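Local coordinates for protein bacteriocin (Pseudomonas syringae pv. tomato, PDB 4FZL) that probably kills rival bacteria by degrading the cell-wall precursor lipid II, as a calcium-binding phosphatase of the colicin M family, at residues M2-L11 against A67-I76; T164-T175 against F186-Y197. One frame throughout, in Å; residues are numbered along the deposited sequence. Where two conformers were deposited one is given.

Interaction 1 of 2, residues M2-L11 against A67-I76; sequences MQNPVATVLL and ATDIGRSQQI
Q3 donates its backbone N to G71 O at 2.8 Å, and this bond fixes the residues ahead of helix 5-12 against the chain leaving helix 59-70. N4 then works with both ends of its amide. ND2 points at S73 O, 2.8 Å away and nearly straight (173°), with the acceptor close to the amide plane, although ND2 itself approaches from above the S73 carbonyl plane; a second, weak bond runs to I70 O. OD1 turns the other way and accepts from A7 N at 3.0 Å. With chi1 at 78°, CG sits between the backbone N and carbonyl carbon, and from there the amide reaches both its own helix and the neighbouring segment. N4 thus N-caps helix 5-12 and also holds the type I beta turn I70-S73, among the helices of the N-terminal half. A7 presses CB onto G71 CA (3.3 Å), a tight fit at a glycine, and M2 SD covers the same CA at 3.7 Å. Further along, A67 CB fits between L10 CB and L11 CD2, while L10 CD1 meets I70 CD1 at about a right angle; helix 37-54 adds T45 against I70. At the other end I76 CG2 lies against the P5 ring, 3.6 Å from CD, and one water donates to both Q3 O and Q74 O.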
loop_
_atom_site.group_PDB
_atom_site.type_symbol
_atom_site.label_atom_id
_atom_site.label_comp_id
_atom_site.label_asym_id
_atom_site.label_seq_id
_atom_site.Cartn_x
_atom_site.Cartn_y
_atom_site.Cartn_z
ATOM N N MET A 2 0.695 -20.952 -23.890
ATOM C CA MET A 2 0.011 -21.334 -22.623
ATOM C C MET A 2 -1.097 -22.397 -22.833
ATOM O O MET A 2 -1.543 -22.596 -24.027
ATOM C CB MET A 2 -0.628 -20.130 -21.966
ATOM C CG MET A 2 0.319 -18.989 -21.685
ATOM S SD MET A 2 1.465 -19.418 -20.375
ATOM C CE MET A 2 2.966 -19.655 -21.263
ATOM N N GLN A 3 -1.471 -23.086 -21.745
ATOM C CA GLN A 3 -2.446 -24.180 -21.819
ATOM C C GLN A 3 -3.845 -23.650 -21.749
ATOM O O GLN A 3 -4.820 -24.433 -21.869
ATOM C CB GLN A 3 -2.141 -25.294 -20.763
ATOM C CG GLN A 3 -0.803 -25.991 -21.076
ATOM C CD GLN A 3 -0.900 -26.951 -22.243
ATOM O OE1 GLN A 3 -0.256 -26.769 -23.272
ATOM N NE2 GLN A 3 -1.756 -27.974 -22.089
ATOM N N ASN A 4 -3.930 -22.311 -21.583
ATOM C CA ASN A 4 -5.201 -21.676 -21.607
ATOM C C ASN A 4 -5.127 -20.174 -22.008
ATOM O O ASN A 4 -4.066 -19.512 -21.958
ATOM C CB ASN A 4 -5.918 -21.897 -20.248
ATOM C CG ASN A 4 -5.406 -21.018 -19.203
ATOM O OD1 ASN A 4 -5.627 -19.831 -19.278
ATOM N ND2 ASN A 4 -4.826 -21.583 -18.175
ATOM N N PRO A 5 -6.289 -19.650 -22.410
ATOM C CA PRO A 5 -6.406 -18.334 -22.989
ATOM C C PRO A 5 -6.382 -17.251 -21.965
ATOM O O PRO A 5 -6.055 -16.138 -22.400
ATOM C CB PRO A 5 -7.769 -18.374 -23.718
ATOM C CG PRO A 5 -8.514 -19.460 -23.018
ATOM C CD PRO A 5 -7.464 -20.470 -22.708
ATOM N N VAL A 6 -6.707 -17.536 -20.697
ATOM C CA VAL A 6 -6.586 -16.542 -19.643
ATOM C C VAL A 6 -5.137 -16.196 -19.426
ATOM O O VAL A 6 -4.785 -14.966 -19.398
ATOM C CB VAL A 6 -7.262 -16.976 -18.319
ATOM C CG1 VAL A 6 -7.099 -15.967 -17.152
ATOM C CG2 VAL A 6 -8.771 -17.280 -18.550
ATOM N N ALA A 7 -4.272 -17.211 -19.324
ATOM C CA ALA A 7 -2.843 -16.936 -19.166
ATOM C C ALA A 7 -2.278 -16.189 -20.405
ATOM O O ALA A 7 -1.380 -15.306 -20.289
ATOM C CB ALA A 7 -2.042 -18.225 -18.919
ATOM N N THR A 8 -2.713 -16.583 -21.623
ATOM C CA THR A 8 -2.304 -15.907 -22.823
ATOM C C THR A 8 -2.537 -14.392 -22.809
ATOM O O THR A 8 -1.616 -13.593 -23.113
ATOM C CB THR A 8 -2.933 -16.581 -24.048
ATOM O OG1 THR A 8 -2.510 -17.944 -24.095
ATOM C CG2 THR A 8 -2.517 -15.875 -25.366
ATOM N N VAL A 9 -3.728 -14.010 -22.386
ATOM C CA VAL A 9 -4.112 -12.614 -22.259
ATOM C C VAL A 9 -3.275 -11.941 -21.153
ATOM O O VAL A 9 -2.726 -10.849 -21.348
ATOM C CB VAL A 9 -5.618 -12.468 -22.004
ATOM C CG1 VAL A 9 -6.028 -11.054 -21.382
ATOM C CG2 VAL A 9 -6.362 -12.831 -23.315
ATOM N N LEU A 10 -3.087 -12.620 -20.036
ATOM C CA LEU A 10 -2.233 -12.008 -19.008
ATOM C C LEU A 10 -0.852 -11.648 -19.600
ATOM O O LEU A 10 -0.344 -10.571 -19.301
ATOM C CB LEU A 10 -2.066 -12.876 -17.753
ATOM C CG LEU A 10 -3.268 -13.148 -16.908
ATOM C CD1 LEU A 10 -3.028 -14.239 -15.785
ATOM C CD2 LEU A 10 -3.750 -11.818 -16.205
ATOM N N LEU A 11 -0.210 -12.601 -20.269
ATOM C CA LEU A 11 1.132 -12.354 -20.777
ATOM C C LEU A 11 1.104 -11.258 -21.810
ATOM O O LEU A 11 1.942 -10.409 -21.743
ATOM C CB LEU A 11 1.759 -13.607 -21.366
ATOM C CG LEU A 11 2.132 -14.594 -20.235
ATOM C CD1 LEU A 11 2.646 -15.921 -20.834
ATOM C CD2 LEU A 11 3.294 -13.989 -19.411
ATOM N N ALA A 67 1.737 -15.580 -14.295
ATOM C CA ALA A 67 0.881 -15.813 -15.489
ATOM C C ALA A 67 1.279 -17.119 -16.144
ATOM O O ALA A 67 0.421 -17.877 -16.600
ATOM C CB ALA A 67 0.995 -14.669 -16.473
ATOM N N THR A 68 2.576 -17.366 -16.212
ATOM C CA THR A 68 3.079 -18.586 -16.797
ATOM C C THR A 68 2.601 -19.821 -16.016
ATOM O O THR A 68 2.193 -20.871 -16.593
ATOM C CB THR A 68 4.616 -18.539 -16.996
ATOM O OG1 THR A 68 4.943 -17.427 -17.811
ATOM C CG2 THR A 68 5.142 -19.860 -17.577
ATOM N N ASP A 69 2.605 -19.704 -14.702
ATOM C CA ASP A 69 2.127 -20.810 -13.883
ATOM C C ASP A 69 0.638 -21.067 -14.037
ATOM O O ASP A 69 0.177 -22.236 -14.120
ATOM C CB ASP A 69 2.567 -20.623 -12.445
ATOM C CG ASP A 69 2.515 -21.941 -11.675
ATOM O OD1 ASP A 69 3.172 -22.931 -12.116
ATOM O OD2 ASP A 69 1.800 -21.986 -10.663
ATOM N N ILE A 70 -0.138 -19.977 -14.117
ATOM C CA ILE A 70 -1.589 -20.111 -14.386
ATOM C C ILE A 70 -1.756 -20.878 -15.730
ATOM O O ILE A 70 -2.655 -21.703 -15.890
ATOM C CB ILE A 70 -2.282 -18.732 -14.410
ATOM C CG1 ILE A 70 -2.333 -18.105 -12.987
ATOM C CG2 ILE A 70 -3.750 -18.832 -14.916
ATOM C CD1 ILE A 70 -2.753 -16.634 -12.977
ATOM N N GLY A 71 -0.900 -20.530 -16.681
ATOM C CA GLY A 71 -0.831 -21.161 -17.996
ATOM C C GLY A 71 -0.542 -22.643 -18.058
ATOM O O GLY A 71 -0.703 -23.288 -19.105
ATOM N N ARG A 72 -0.114 -23.217 -16.963
ATOM C CA ARG A 72 0.103 -24.684 -16.928
ATOM C C ARG A 72 -1.224 -25.487 -16.788
ATOM O O ARG A 72 -1.248 -26.700 -16.972
ATOM C CB ARG A 72 1.118 -25.060 -15.784
ATOM C CG ARG A 72 2.531 -24.469 -16.058
ATOM C CD ARG A 72 3.670 -24.759 -15.107
ATOM N NE ARG A 72 4.953 -24.247 -15.694
ATOM C CZ ARG A 72 5.635 -23.157 -15.287
ATOM N NH1 ARG A 72 5.207 -22.441 -14.242
ATOM N NH2 ARG A 72 6.749 -22.756 -15.921
ATOM N N SER A 73 -2.299 -24.804 -16.416
ATOM C CA SER A 73 -3.615 -25.407 -16.260
ATOM C C SER A 73 -4.373 -25.320 -17.567
ATOM O O SER A 73 -4.204 -24.331 -18.305
ATOM C CB SER A 73 -4.400 -24.616 -15.228
ATOM O OG SER A 73 -5.710 -25.138 -15.128
ATOM N N GLN A 74 -5.209 -26.312 -17.858
ATOM C CA GLN A 74 -6.122 -26.187 -18.995
ATOM C C GLN A 74 -7.431 -25.515 -18.600
ATOM O O GLN A 74 -8.238 -25.190 -19.520
ATOM C CB GLN A 74 -6.428 -27.538 -19.624
ATOM C CG GLN A 74 -5.243 -28.101 -20.387
ATOM C CD GLN A 74 -5.554 -28.554 -21.823
ATOM O OE1 GLN A 74 -4.982 -29.545 -22.276
ATOM N NE2 GLN A 74 -6.441 -27.828 -22.545
ATOM N N GLN A 75 -7.655 -25.288 -17.309
ATOM C CA GLN A 75 -8.887 -24.647 -16.898
ATOM C C GLN A 75 -8.829 -23.107 -17.105
ATOM O O GLN A 75 -7.743 -22.527 -17.252
ATOM C CB GLN A 75 -9.119 -24.932 -15.447
ATOM C CG GLN A 75 -9.556 -26.441 -15.103
ATOM C CD GLN A 75 -10.082 -26.697 -13.763
ATOM O OE1 GLN A 75 -9.584 -26.140 -12.848
ATOM N NE2 GLN A 75 -11.265 -27.298 -13.671
ATOM N N ILE A 76 -10.021 -22.504 -17.153
ATOM C CA ILE A 76 -10.182 -21.089 -17.400
ATOM C C ILE A 76 -11.089 -20.368 -16.392
ATOM O O ILE A 76 -11.431 -19.236 -16.567
ATOM C CB ILE A 76 -10.649 -20.768 -18.837
ATOM C CG1 ILE A 76 -12.015 -21.440 -19.117
ATOM C CG2 ILE A 76 -9.586 -21.178 -19.908
ATOM C CD1 ILE A 76 -12.691 -20.984 -20.419
HETATM O O HOH W 1 -7.406 -24.250 -22.111
#

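Interaction 2 of 2, residues T164-T175 against F186-Y197; sequences TLGNITLRLVGT and FSGEIRAFNDVY. With CA (calcium ion), chain C; EDO (1,2-ethanediol), chain E; EDO (1,2-ethanediol), chain F.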
loop_
_atom_site.group_PDB
_atom_site.type_symbol
_atom_site.label_atom_id
_atom_site.label_comp_id
_atom_site.label_asym_id
_atom_site.label_seq_id
_atom_site.Cartn_x
_atom_site.Cartn_y
_atom_site.Cartn_z
ATOM N N THR A 164 -3.943 3.621 -0.828
ATOM C CA THR A 164 -4.162 2.498 0.062
ATOM C C THR A 164 -4.483 2.971 1.491
ATOM O O THR A 164 -5.388 2.424 2.123
ATOM C CB THR A 164 -2.893 1.626 0.106
ATOM O OG1 THR A 164 -2.621 1.118 -1.227
ATOM C CG2 THR A 164 -3.049 0.532 1.126
ATOM N N LEU A 165 -3.752 3.971 1.986
ATOM C CA LEU A 165 -3.789 4.402 3.407
ATOM C C LEU A 165 -4.569 5.693 3.711
ATOM O O LEU A 165 -5.020 5.923 4.838
ATOM C CB LEU A 165 -2.352 4.659 3.870
ATOM C CG LEU A 165 -1.487 3.378 3.930
ATOM C CD1 LEU A 165 -0.055 3.748 4.296
ATOM C CD2 LEU A 165 -2.093 2.323 4.880
ATOM N N GLY A 166 -4.635 6.607 2.726
ATOM C CA GLY A 166 -5.207 7.899 2.998
ATOM C C GLY A 166 -4.361 8.664 4.039
ATOM O O GLY A 166 -3.131 8.830 3.875
ATOM N N ASN A 167 -5.000 9.159 5.094
ATOM C CA ASN A 167 -4.259 9.683 6.229
ATOM C C ASN A 167 -3.927 8.554 7.183
ATOM O O ASN A 167 -4.633 7.598 7.229
ATOM C CB ASN A 167 -5.084 10.730 6.983
ATOM C CG ASN A 167 -5.427 11.916 6.117
ATOM O OD1 ASN A 167 -4.607 12.363 5.271
ATOM N ND2 ASN A 167 -6.629 12.430 6.279
ATOM N N ILE A 168 -2.801 8.679 7.852
ATOM C CA ILE A 168 -2.443 7.758 8.897
ATOM C C ILE A 168 -2.010 8.587 10.090
ATOM O O ILE A 168 -1.920 9.802 10.023
ATOM C CB ILE A 168 -1.317 6.832 8.413
ATOM C CG1 ILE A 168 -0.018 7.528 8.035
ATOM C CG2 ILE A 168 -1.758 5.915 7.287
ATOM C CD1 ILE A 168 1.136 6.628 7.679
ATOM N N THR A 169 -1.710 7.918 11.162
ATOM C CA THR A 169 -1.175 8.591 12.361
ATOM C C THR A 169 0.228 8.022 12.541
ATOM O O THR A 169 0.451 6.813 12.548
ATOM C CB THR A 169 -2.064 8.373 13.541
ATOM O OG1 THR A 169 -3.454 8.740 13.292
ATOM C CG2 THR A 169 -1.532 9.093 14.836
ATOM N N LEU A 170 1.132 8.954 12.727
ATOM C CA LEU A 170 2.520 8.668 13.015
ATOM C C LEU A 170 2.869 9.012 14.442
ATOM O O LEU A 170 2.179 9.830 15.119
ATOM C CB LEU A 170 3.436 9.436 12.080
ATOM C CG LEU A 170 3.266 9.084 10.598
ATOM C CD1 LEU A 170 4.212 9.895 9.699
ATOM C CD2 LEU A 170 3.547 7.616 10.362
ATOM N N ARG A 171 3.903 8.321 14.928
ATOM C CA ARG A 171 4.470 8.600 16.230
ATOM C C ARG A 171 5.929 8.983 16.108
ATOM O O ARG A 171 6.669 8.299 15.427
ATOM C CB ARG A 171 4.380 7.358 17.115
ATOM C CG ARG A 171 5.023 7.460 18.482
ATOM C CD ARG A 171 4.812 6.158 19.183
ATOM N NE ARG A 171 5.411 6.127 20.493
ATOM C CZ ARG A 171 5.650 5.001 21.164
ATOM N NH1 ARG A 171 5.483 3.816 20.563
ATOM N NH2 ARG A 171 6.194 5.058 22.383
ATOM N N LEU A 172 6.332 10.095 16.724
ATOM C CA LEU A 172 7.710 10.546 16.770
ATOM C C LEU A 172 8.175 10.361 18.191
ATOM O O LEU A 172 7.609 10.975 19.125
ATOM C CB LEU A 172 7.828 12.029 16.368
ATOM C CG LEU A 172 9.257 12.578 16.266
ATOM C CD1 LEU A 172 10.156 11.917 15.199
ATOM C CD2 LEU A 172 9.153 14.116 16.076
ATOM N N VAL A 173 9.217 9.544 18.377
ATOM C CA VAL A 173 9.634 9.188 19.718
ATOM C C VAL A 173 11.174 9.206 19.759
ATOM O O VAL A 173 11.860 8.637 18.880
ATOM C CB VAL A 173 9.044 7.806 20.158
ATOM C CG1 VAL A 173 9.294 6.709 19.118
ATOM C CG2 VAL A 173 9.625 7.407 21.494
ATOM N N GLY A 174 11.702 9.895 20.762
ATOM C CA GLY A 174 13.120 9.993 20.957
ATOM C C GLY A 174 13.483 11.010 21.997
ATOM O O GLY A 174 12.720 11.307 22.926
ATOM N N THR A 175 14.712 11.509 21.863
ATOM C CA THR A 175 15.278 12.429 22.833
ATOM C C THR A 175 15.749 13.696 22.114
ATOM O O THR A 175 16.181 13.679 20.914
ATOM C CB THR A 175 16.422 11.734 23.649
ATOM O OG1 THR A 175 17.473 11.333 22.783
ATOM C CG2 THR A 175 15.909 10.476 24.444
ATOM N N PHE A 186 17.214 16.567 17.753
ATOM C CA PHE A 186 16.319 15.478 18.085
ATOM C C PHE A 186 16.872 14.254 17.386
ATOM O O PHE A 186 17.240 14.335 16.219
ATOM C CB PHE A 186 14.892 15.755 17.588
ATOM C CG PHE A 186 14.007 14.545 17.670
ATOM C CD1 PHE A 186 13.310 14.247 18.852
ATOM C CD2 PHE A 186 13.993 13.639 16.627
ATOM C CE1 PHE A 186 12.559 13.055 18.970
ATOM C CE2 PHE A 186 13.233 12.436 16.752
ATOM C CZ PHE A 186 12.515 12.181 17.879
ATOM N N SER A 187 16.999 13.150 18.104
ATOM C CA SER A 187 17.318 11.847 17.508
ATOM C C SER A 187 16.280 10.856 17.990
ATOM O O SER A 187 15.958 10.777 19.177
ATOM C CB SER A 187 18.727 11.338 17.881
ATOM O OG SER A 187 18.798 10.867 19.234
ATOM N N GLY A 188 15.729 10.110 17.056
ATOM C CA GLY A 188 14.760 9.158 17.398
ATOM C C GLY A 188 14.218 8.429 16.249
ATOM O O GLY A 188 14.968 8.152 15.339
ATOM N N GLU A 189 12.921 8.128 16.288
ATOM C CA GLU A 189 12.296 7.244 15.286
ATOM C C GLU A 189 10.858 7.706 15.016
ATOM O O GLU A 189 10.199 8.270 15.897
ATOM C CB GLU A 189 12.171 5.803 15.869
ATOM C CG GLU A 189 13.454 5.036 16.100
ATOM C CD GLU A 189 13.179 3.657 16.701
ATOM O OE1 GLU A 189 12.225 3.526 17.496
ATOM O OE2 GLU A 189 13.924 2.705 16.345
ATOM N N ILE A 190 10.400 7.441 13.811
ATOM C CA ILE A 190 9.014 7.518 13.406
ATOM C C ILE A 190 8.467 6.079 13.396
ATOM O O ILE A 190 9.102 5.188 12.793
ATOM C CB ILE A 190 8.810 8.192 12.016
ATOM C CG1 ILE A 190 9.090 9.678 12.076
ATOM C CG2 ILE A 190 7.386 7.967 11.426
ATOM C CD1 ILE A 190 9.368 10.312 10.751
ATOM N N ARG A 191 7.300 5.887 14.017
ATOM C CA ARG A 191 6.517 4.656 13.908
ATOM C C ARG A 191 5.120 5.020 13.436
ATOM O O ARG A 191 4.786 6.207 13.335
ATOM C CB ARG A 191 6.408 3.960 15.249
ATOM C CG ARG A 191 7.769 3.547 15.785
ATOM C CD ARG A 191 7.705 3.046 17.201
ATOM N NE ARG A 191 9.044 2.988 17.742
ATOM C CZ ARG A 191 9.334 2.651 18.984
ATOM N NH1 ARG A 191 8.366 2.386 19.851
ATOM N NH2 ARG A 191 10.601 2.621 19.357
ATOM N N ALA A 192 4.314 3.988 13.164
ATOM C CA ALA A 192 2.971 4.218 12.559
ATOM C C ALA A 192 1.967 3.367 13.264
ATOM O O ALA A 192 2.262 2.237 13.601
ATOM C CB ALA A 192 3.020 3.869 11.079
ATOM N N PHE A 193 0.785 3.952 13.490
ATOM C CA PHE A 193 -0.331 3.231 14.021
ATOM C C PHE A 193 -1.052 2.419 12.938
ATOM O O PHE A 193 -1.088 2.811 11.757
ATOM C CB PHE A 193 -1.280 4.229 14.664
ATOM C CG PHE A 193 -0.712 4.887 15.876
ATOM C CD1 PHE A 193 0.025 6.046 15.785
ATOM C CD2 PHE A 193 -1.011 4.393 17.121
ATOM C CE1 PHE A 193 0.546 6.671 16.888
ATOM C CE2 PHE A 193 -0.463 4.995 18.242
ATOM C CZ PHE A 193 0.314 6.129 18.125
ATOM N N ASN A 194 -1.705 1.332 13.365
ATOM C CA ASN A 194 -2.481 0.526 12.404
ATOM C C ASN A 194 -3.554 1.429 11.739
ATOM O O ASN A 194 -4.090 2.366 12.373
ATOM C CB ASN A 194 -3.194 -0.602 13.133
ATOM C CG ASN A 194 -2.242 -1.621 13.716
ATOM O OD1 ASN A 194 -1.066 -1.686 13.424
ATOM N ND2 ASN A 194 -2.795 -2.462 14.576
ATOM N N ASP A 195 -3.908 1.096 10.503
ATOM C CA ASP A 195 -4.870 1.882 9.687
ATOM C C ASP A 195 -6.012 0.970 9.235
ATOM O O ASP A 195 -5.785 -0.133 8.745
ATOM C CB ASP A 195 -4.156 2.490 8.532
ATOM C CG ASP A 195 -4.903 3.703 7.913
ATOM O OD1 ASP A 195 -5.102 4.786 8.554
ATOM O OD2 ASP A 195 -5.205 3.610 6.704
ATOM N N VAL A 196 -7.242 1.442 9.391
ATOM C CA VAL A 196 -8.378 0.663 8.943
ATOM C C VAL A 196 -8.598 0.904 7.453
ATOM O O VAL A 196 -8.731 2.086 7.014
ATOM C CB VAL A 196 -9.590 0.986 9.706
ATOM C CG1 VAL A 196 -10.873 0.352 9.095
ATOM C CG2 VAL A 196 -9.302 0.543 11.145
ATOM N N TYR A 197 -8.639 -0.199 6.684
ATOM C CA TYR A 197 -8.960 -0.141 5.280
ATOM C C TYR A 197 -10.475 -0.382 5.104
ATOM O O TYR A 197 -10.951 -1.472 5.331
ATOM C CB TYR A 197 -8.176 -1.205 4.511
ATOM C CG TYR A 197 -8.342 -1.134 3.033
ATOM C CD1 TYR A 197 -7.512 -0.321 2.283
ATOM C CD2 TYR A 197 -9.317 -1.818 2.388
ATOM C CE1 TYR A 197 -7.498 -0.309 0.891
ATOM C CE2 TYR A 197 -9.453 -1.751 1.037
ATOM C CZ TYR A 197 -8.530 -1.029 0.268
ATOM O OH TYR A 197 -8.703 -0.974 -1.057
HETATM CA CA CA C . -6.198 5.868 6.727
HETATM C C1 EDO E . 3.292 3.299 17.061
HETATM O O1 EDO E . 4.246 2.869 18.045
HETATM C C2 EDO E . 2.061 2.479 17.100
HETATM O O2 EDO E . 2.306 1.117 16.809
HETATM C C1 EDO F . 5.720 0.992 22.407
HETATM O O1 EDO F . 5.172 -0.352 22.734
HETATM C C2 EDO F . 5.704 1.756 23.705
HETATM O O2 EDO F . 6.795 2.622 24.041
HETATM O O HOH W 2 -7.006 2.749 4.378
HETATM O O HOH W 3 -7.539 7.656 5.646
HETATM O O HOH W 4 -2.551 5.161 11.134
HETATM O O HOH W 5 17.080 8.963 21.333
HETATM O O HOH W 6 -7.309 4.782 5.448
#
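D195 binds a calcium ion through both carboxylate oxygens, OD1 at 2.4 Å and OD2 at 2.5 Å, next to the main-chain oxygens of L165 (2.2 Å) and N167 in the coordination shell; waters and atoms from elsewhere in the structure join them. Two acceptors, D195 OD2 and L165 O, are held 3.0 Å apart by the shared cation, with no hydrogen bond between them. The metal lies where two strands part. Away from it, strands 167-178 and 184-197 form an antiparallel beta hairpin, in which R171-R191, V173-E189 and T175-S187 are hydrogen-bonded pairs and L170-A192, L172-I190 and G174-G188 non-hydrogen-bonded ones. The CA atoms of G174 and G188 approach to 4.0 Å, nearer than those of the other paired residues. On the glycines' face of the sheet the F186 ring reaches across the strand: with CG anti to the backbone N (chi1 169°), its CE1 comes to 3.7 Å from G174 CA and its CE2 meets L172 CD1. L170 CD2 continues this apolar face, touching I190 CG2 and A192 CB. Beyond A192, F193 N still bonds T169 O, and the F193 ring turns its edge to that same oxygen, with T169 CG2 against CD1. On the other face, R171 is paired through NE with D147 of strand 142-153, and two ethanediol molecules, probably from the crystallisation liquor, accept from its NH1 and NH2. In one of the two conformers of R191, its side chain runs alongside R171, NH1 to NH1 3.3 Å, with guanidinium planes 83° apart. That conformer also has E189 OE1 taking R191 NH2 at 2.6 Å, which would be expected to offset the charge, and V173 CG1 over one guanidinium face.

Interactions 1 and 2 lie on opposite sides of the chain's centre, with their own centres about 42 Å apart and nearest atoms about 19 Å apart, and they share no secondary-structure element. Both are partly buried, with the buried polar groups of N4 and D195 in their interiors. The difference follows from the elements joined. At 2-11 with 67-76, segments distant in sequence meet in a mainly helical region without strands, and an asparagine side chain supplies much of the polar bonding. At 164-175 with 186-197, the two strands of a hairpin, close in sequence, pair through regular main-chain bonds; side chains serve apolar packing and charge pairing, and D195 joins main-chain oxygens at the calcium. Only interaction 2 holds an annotated site.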